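Long-range contact in alkaline phosphatase (Antarctic bacterium, PDB 2W5V), which probably hydrolyses phosphate monoesters at alkaline pH, using two zinc ions and one magnesium ion in its active site: residues G149-S161 with Y173-L187. The protein carries 1 engineered substitution. Residues are numbered along the deposited sequence; the frame is centred on the assembly and turned at random.
Sequences GLEEEIAMDMTES and YFTKRKDKKDVLAIL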
loop_
_atom_site.group_PDB
_atom_site.type_symbol
_atom_site.label_atom_id
_atom_site.label_comp_id
_atom_site.label_asym_id
_atom_site.label_seq_id
_atom_site.Cartn_x
_atom_site.Cartn_y
_atom_site.Cartn_z
ATOM N N GLY B 149 -25.738 -8.550 -12.782
ATOM C CA GLY B 149 -26.804 -9.414 -12.303
ATOM C C GLY B 149 -27.338 -10.373 -13.360
ATOM O O GLY B 149 -28.036 -11.338 -13.036
ATOM N N LEU B 150 -27.012 -10.119 -14.624
ATOM C CA LEU B 150 -27.497 -10.956 -15.718
ATOM C C LEU B 150 -26.656 -12.218 -15.858
ATOM O O LEU B 150 -26.058 -12.456 -16.904
ATOM C CB LEU B 150 -27.486 -10.169 -17.032
ATOM C CG LEU B 150 -28.308 -8.879 -16.986
ATOM C CD1 LEU B 150 -28.091 -8.057 -18.247
ATOM C CD2 LEU B 150 -29.806 -9.176 -16.768
ATOM N N GLU B 151 -26.628 -13.041 -14.813
ATOM C CA GLU B 151 -25.691 -14.160 -14.774
ATOM C C GLU B 151 -26.026 -15.315 -15.715
ATOM O O GLU B 151 -25.122 -15.993 -16.203
ATOM C CB GLU B 151 -25.485 -14.652 -13.337
ATOM C CG GLU B 151 -24.504 -13.780 -12.565
ATOM C CD GLU B 151 -24.206 -14.300 -11.170
ATOM O OE1 GLU B 151 -23.176 -14.992 -10.997
ATOM O OE2 GLU B 151 -25.004 -14.013 -10.251
ATOM N N GLU B 152 -27.307 -15.543 -15.979
ATOM C CA GLU B 152 -27.670 -16.540 -16.989
ATOM C C GLU B 152 -27.259 -16.074 -18.391
ATOM O O GLU B 152 -26.849 -16.877 -19.226
ATOM C CB GLU B 152 -29.154 -16.887 -16.917
ATOM C CG GLU B 152 -29.512 -17.613 -15.626
ATOM C CD GLU B 152 -30.954 -18.085 -15.578
ATOM O OE1 GLU B 152 -31.678 -17.935 -16.592
ATOM O OE2 GLU B 152 -31.355 -18.610 -14.517
ATOM N N GLU B 153 -27.354 -14.775 -18.644
ATOM C CA GLU B 153 -26.854 -14.219 -19.904
ATOM C C GLU B 153 -25.340 -14.390 -20.001
ATOM O O GLU B 153 -24.798 -14.724 -21.056
ATOM C CB GLU B 153 -27.219 -12.737 -20.017
ATOM C CG GLU B 153 -26.700 -12.058 -21.287
ATOM C CD GLU B 153 -27.101 -10.585 -21.379
ATOM O OE1 GLU B 153 -28.292 -10.270 -21.164
ATOM O OE2 GLU B 153 -26.229 -9.744 -21.689
ATOM N N ILE B 154 -24.653 -14.133 -18.893
ATOM C CA ILE B 154 -23.207 -14.277 -18.841
ATOM C C ILE B 154 -22.783 -15.718 -19.121
ATOM O O ILE B 154 -21.829 -15.960 -19.865
ATOM C CB ILE B 154 -22.653 -13.783 -17.485
ATOM C CG1 ILE B 154 -22.660 -12.253 -17.474
ATOM C CG2 ILE B 154 -21.243 -14.317 -17.247
ATOM C CD1 ILE B 154 -22.531 -11.633 -16.104
ATOM N N ALA B 155 -23.498 -16.672 -18.536
ATOM C CA ALA B 155 -23.228 -18.080 -18.808
ATOM C C ALA B 155 -23.362 -18.388 -20.302
ATOM O O ALA B 155 -22.512 -19.059 -20.888
ATOM C CB ALA B 155 -24.159 -18.963 -18.001
ATOM N N MET B 156 -24.434 -17.905 -20.919
ATOM C CA MET B 156 -24.600 -18.085 -22.356
ATOM C C MET B 156 -23.459 -17.423 -23.137
ATOM O O MET B 156 -23.026 -17.955 -24.159
ATOM C CB MET B 156 -25.947 -17.529 -22.829
ATOM C CG MET B 156 -26.198 -17.746 -24.311
ATOM S SD MET B 156 -26.572 -19.476 -24.678
ATOM C CE MET B 156 -28.117 -19.672 -23.794
ATOM N N ASP B 157 -22.985 -16.267 -22.665
ATOM C CA ASP B 157 -21.848 -15.587 -23.297
ATOM C C ASP B 157 -20.588 -16.459 -23.297
ATOM O O ASP B 157 -19.770 -16.387 -24.220
ATOM C CB ASP B 157 -21.540 -14.258 -22.595
ATOM C CG ASP B 157 -22.569 -13.175 -22.893
ATOM O OD1 ASP B 157 -23.359 -13.324 -23.857
ATOM O OD2 ASP B 157 -22.580 -12.161 -22.160
ATOM N N MET B 158 -20.426 -17.269 -22.256
ATOM C CA MET B 158 -19.283 -18.175 -22.179
ATOM C C MET B 158 -19.211 -19.047 -23.428
ATOM O O MET B 158 -18.134 -19.283 -23.977
ATOM C CB MET B 158 -19.365 -19.052 -20.921
ATOM C CG MET B 158 -18.295 -20.149 -20.837
ATOM S SD MET B 158 -16.651 -19.479 -20.526
ATOM C CE MET B 158 -16.742 -19.195 -18.758
ATOM N N THR B 159 -20.367 -19.514 -23.884
ATOM C CA THR B 159 -20.422 -20.409 -25.031
ATOM C C THR B 159 -20.010 -19.718 -26.330
ATOM O O THR B 159 -19.750 -20.383 -27.332
ATOM C CB THR B 159 -21.833 -21.034 -25.202
ATOM O OG1 THR B 159 -22.710 -20.091 -25.839
ATOM C CG2 THR B 159 -22.400 -21.441 -23.843
ATOM N N GLU B 160 -19.958 -18.389 -26.312
ATOM C CA GLU B 160 -19.603 -17.621 -27.506
ATOM C C GLU B 160 -18.224 -16.976 -27.351
ATOM O O GLU B 160 -17.766 -16.236 -28.222
ATOM C CB GLU B 160 -20.640 -16.526 -27.764
ATOM C CG GLU B 160 -22.091 -17.000 -27.785
ATOM C CD GLU B 160 -23.071 -15.895 -27.404
ATOM O OE1 GLU B 160 -22.620 -14.752 -27.168
ATOM O OE2 GLU B 160 -24.291 -16.168 -27.333
ATOM N N SER B 161 -17.570 -17.255 -26.232
ATOM C CA SER B 161 -16.301 -16.611 -25.925
ATOM C C SER B 161 -15.128 -17.350 -26.558
ATOM O O SER B 161 -15.296 -18.417 -27.141
ATOM C CB SER B 161 -16.100 -16.515 -24.410
ATOM O OG SER B 161 -15.792 -17.785 -23.858
ATOM N N TYR B 173 -26.004 -21.839 -13.186
ATOM C CA TYR B 173 -26.264 -20.881 -14.268
ATOM C C TYR B 173 -26.213 -21.521 -15.657
ATOM O O TYR B 173 -26.609 -20.909 -16.656
ATOM C CB TYR B 173 -25.317 -19.683 -14.140
ATOM C CG TYR B 173 -25.461 -19.044 -12.781
ATOM C CD1 TYR B 173 -24.595 -19.364 -11.741
ATOM C CD2 TYR B 173 -26.507 -18.165 -12.517
ATOM C CE1 TYR B 173 -24.751 -18.803 -10.482
ATOM C CE2 TYR B 173 -26.667 -17.597 -11.266
ATOM C CZ TYR B 173 -25.790 -17.921 -10.254
ATOM O OH TYR B 173 -25.955 -17.360 -9.011
ATOM N N PHE B 174 -25.756 -22.765 -15.704
ATOM C CA PHE B 174 -25.696 -23.524 -16.949
ATOM C C PHE B 174 -26.764 -24.625 -17.060
ATOM O O PHE B 174 -27.199 -24.966 -18.163
ATOM C CB PHE B 174 -24.306 -24.143 -17.118
ATOM C CG PHE B 174 -23.216 -23.134 -17.322
ATOM C CD1 PHE B 174 -22.789 -22.804 -18.598
ATOM C CD2 PHE B 174 -22.621 -22.509 -16.240
ATOM C CE1 PHE B 174 -21.782 -21.870 -18.789
ATOM C CE2 PHE B 174 -21.615 -21.572 -16.425
ATOM C CZ PHE B 174 -21.194 -21.255 -17.700
ATOM N N THR B 175 -27.183 -25.185 -15.930
ATOM C CA THR B 175 -28.043 -26.365 -15.962
ATOM C C THR B 175 -29.335 -26.257 -15.156
ATOM O O THR B 175 -30.162 -27.166 -15.191
ATOM C CB THR B 175 -27.299 -27.610 -15.462
ATOM O OG1 THR B 175 -27.094 -27.501 -14.049
ATOM C CG2 THR B 175 -25.964 -27.756 -16.167
ATOM N N LYS B 176 -29.498 -25.171 -14.412
ATOM C CA LYS B 176 -30.716 -24.971 -13.634
ATOM C C LYS B 176 -31.142 -23.517 -13.728
ATOM O O LYS B 176 -31.157 -22.791 -12.731
ATOM C CB LYS B 176 -30.507 -25.401 -12.179
ATOM C CG LYS B 176 -30.133 -26.874 -12.041
ATOM C CD LYS B 176 -29.909 -27.284 -10.596
ATOM C CE LYS B 176 -29.392 -28.715 -10.516
ATOM N NZ LYS B 176 -29.206 -29.171 -9.110
ATOM N N ARG B 177 -31.482 -23.109 -14.946
ATOM C CA ARG B 177 -31.753 -21.712 -15.266
ATOM C C ARG B 177 -33.249 -21.424 -15.243
ATOM O O ARG B 177 -34.070 -22.331 -15.401
ATOM C CB ARG B 177 -31.193 -21.380 -16.650
ATOM C CG ARG B 177 -29.702 -21.666 -16.816
ATOM C CD ARG B 177 -29.320 -21.862 -18.283
ATOM N NE ARG B 177 -29.785 -20.767 -19.131
ATOM C CZ ARG B 177 -29.089 -19.661 -19.388
ATOM N NH1 ARG B 177 -27.880 -19.483 -18.861
ATOM N NH2 ARG B 177 -29.607 -18.727 -20.172
ATOM N N LYS B 178 -33.601 -20.158 -15.052
ATOM C CA LYS B 178 -35.000 -19.752 -15.049
ATOM C C LYS B 178 -35.617 -19.939 -16.432
ATOM O O LYS B 178 -36.821 -20.156 -16.552
ATOM C CB LYS B 178 -35.144 -18.297 -14.595
ATOM C CG LYS B 178 -34.478 -17.971 -13.260
ATOM C CD LYS B 178 -35.384 -18.234 -12.062
ATOM C CE LYS B 178 -35.270 -19.670 -11.561
ATOM N NZ LYS B 178 -35.971 -19.868 -10.256
ATOM N N ASP B 179 -34.796 -19.859 -17.476
ATOM C CA ASP B 179 -35.288 -20.038 -18.846
ATOM C C ASP B 179 -35.232 -21.501 -19.277
ATOM O O ASP B 179 -35.479 -21.824 -20.437
ATOM C CB ASP B 179 -34.500 -19.172 -19.834
ATOM C CG ASP B 179 -33.041 -19.597 -19.956
ATOM O OD1 ASP B 179 -32.638 -20.561 -19.273
ATOM O OD2 ASP B 179 -32.297 -18.964 -20.740
ATOM N N LYS B 180 -34.874 -22.370 -18.338
ATOM C CA LYS B 180 -34.895 -23.818 -18.541
ATOM C C LYS B 180 -33.973 -24.342 -19.654
ATOM O O LYS B 180 -33.947 -25.540 -19.916
ATOM C CB LYS B 180 -36.331 -24.303 -18.774
ATOM C CG LYS B 180 -36.576 -25.741 -18.336
ATOM C CD LYS B 180 -37.875 -26.314 -18.914
ATOM C CE LYS B 180 -39.107 -25.506 -18.505
ATOM N NZ LYS B 180 -39.353 -24.328 -19.390
ATOM N N LYS B 181 -33.218 -23.458 -20.300
ATOM C CA LYS B 181 -32.286 -23.875 -21.348
ATOM C C LYS B 181 -31.107 -24.666 -20.781
ATOM O O LYS B 181 -30.624 -24.367 -19.685
ATOM C CB LYS B 181 -31.734 -22.660 -22.088
ATOM C CG LYS B 181 -32.722 -21.936 -22.965
ATOM C CD LYS B 181 -32.032 -20.789 -23.684
ATOM C CE LYS B 181 -32.961 -20.109 -24.679
ATOM N NZ LYS B 181 -32.251 -19.044 -25.441
ATOM N N ASP B 182 -30.636 -25.663 -21.531
ATOM C CA ASP B 182 -29.440 -26.415 -21.145
ATOM C C ASP B 182 -28.212 -25.835 -21.826
ATOM O O ASP B 182 -27.897 -26.191 -22.960
ATOM C CB ASP B 182 -29.564 -27.900 -21.501
ATOM C CG ASP B 182 -28.281 -28.681 -21.205
ATOM O OD1 ASP B 182 -27.324 -28.084 -20.662
ATOM O OD2 ASP B 182 -28.230 -29.893 -21.514
ATOM N N VAL B 183 -27.514 -24.947 -21.128
ATOM C CA VAL B 183 -26.378 -24.250 -21.717
ATOM C C VAL B 183 -25.117 -25.108 -21.682
ATOM O O VAL B 183 -24.193 -24.913 -22.473
ATOM C CB VAL B 183 -26.131 -22.902 -21.016
ATOM C CG1 VAL B 183 -24.951 -22.195 -21.638
ATOM C CG2 VAL B 183 -27.378 -22.038 -21.108
ATOM N N LEU B 184 -25.091 -26.067 -20.764
ATOM C CA LEU B 184 -24.001 -27.018 -20.688
ATOM C C LEU B 184 -23.834 -27.698 -22.044
ATOM O O LEU B 184 -22.722 -27.814 -22.563
ATOM C CB LEU B 184 -24.308 -28.073 -19.624
ATOM C CG LEU B 184 -23.162 -28.457 -18.690
ATOM C CD1 LEU B 184 -23.330 -29.894 -18.245
ATOM C CD2 LEU B 184 -21.818 -28.257 -19.365
ATOM N N ALA B 185 -24.956 -28.146 -22.611
ATOM C CA ALA B 185 -24.960 -28.824 -23.904
ATOM C C ALA B 185 -24.437 -27.903 -25.001
ATOM O O ALA B 185 -23.738 -28.342 -25.913
ATOM C CB ALA B 185 -26.367 -29.319 -24.245
ATOM N N ILE B 186 -24.776 -26.624 -24.903
ATOM C CA ILE B 186 -24.283 -25.631 -25.849
ATOM C C ILE B 186 -22.770 -25.442 -25.696
ATOM O O ILE B 186 -22.053 -25.313 -26.687
ATOM C CB ILE B 186 -25.020 -24.281 -25.685
ATOM C CG1 ILE B 186 -26.532 -24.484 -25.821
ATOM C CG2 ILE B 186 -24.518 -23.270 -26.703
ATOM C CD1 ILE B 186 -27.323 -23.198 -25.893
ATOM N N LEU B 187 -22.287 -25.438 -24.457
ATOM C CA LEU B 187 -20.845 -25.380 -24.229
ATOM C C LEU B 187 -20.132 -26.520 -24.943
ATOM O O LEU B 187 -19.163 -26.299 -25.669
ATOM C CB LEU B 187 -20.512 -25.438 -22.735
ATOM C CG LEU B 187 -20.410 -24.120 -21.971
ATOM C CD1 LEU B 187 -20.105 -24.393 -20.509
ATOM C CD2 LEU B 187 -19.348 -23.226 -22.585
#
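Helix 151-158 runs nearly parallel to helix 183-187, their axes 9.6 Å apart at 21°, with Glu152 CA and Tyr173 CA 5.3 Å apart, Tyr173 lying in short helix 172-175. Both segments belong to the alpha/beta alkaline phosphatase fold, flanking its mixed sheet, where Met158 and Leu187 touch Phe166 of strand 165-169. Arg177 ties the segments together: NH1 donates to Glu152 O (2.8 Å, 163°) and to Tyr173 O (2.9 Å), both in the guanidinium plane, while NE and NH2 grip Asp179 side-on in a salt bridge. A bend at chi3 brings NH1 within reach of both carbonyls, Val183 CG2 and Met156 CE toward one face, Glu152 CB and OE1 toward the other. A methionine in its place would probably leave Asp179 without its charge partner and untie the Glu152 and Tyr173 carbonyls. The Glu152 carboxylate reaches past Arg177, OE2 accepting from Lys178 N at 2.8 Å. Glu151 stacks its carboxylate on the Tyr173 ring, planes 27° apart, its OE1 hydrogen-bonded to Thr134 OG1 and the tyrosine OH to Glu218 OE2. Thr159 CG2 presses Val183 CG1 at a tight 3.5 Å. Ala155 CB sits 3.8 Å from the centroid of the Phe174 ring, a CH-pi contact over its face.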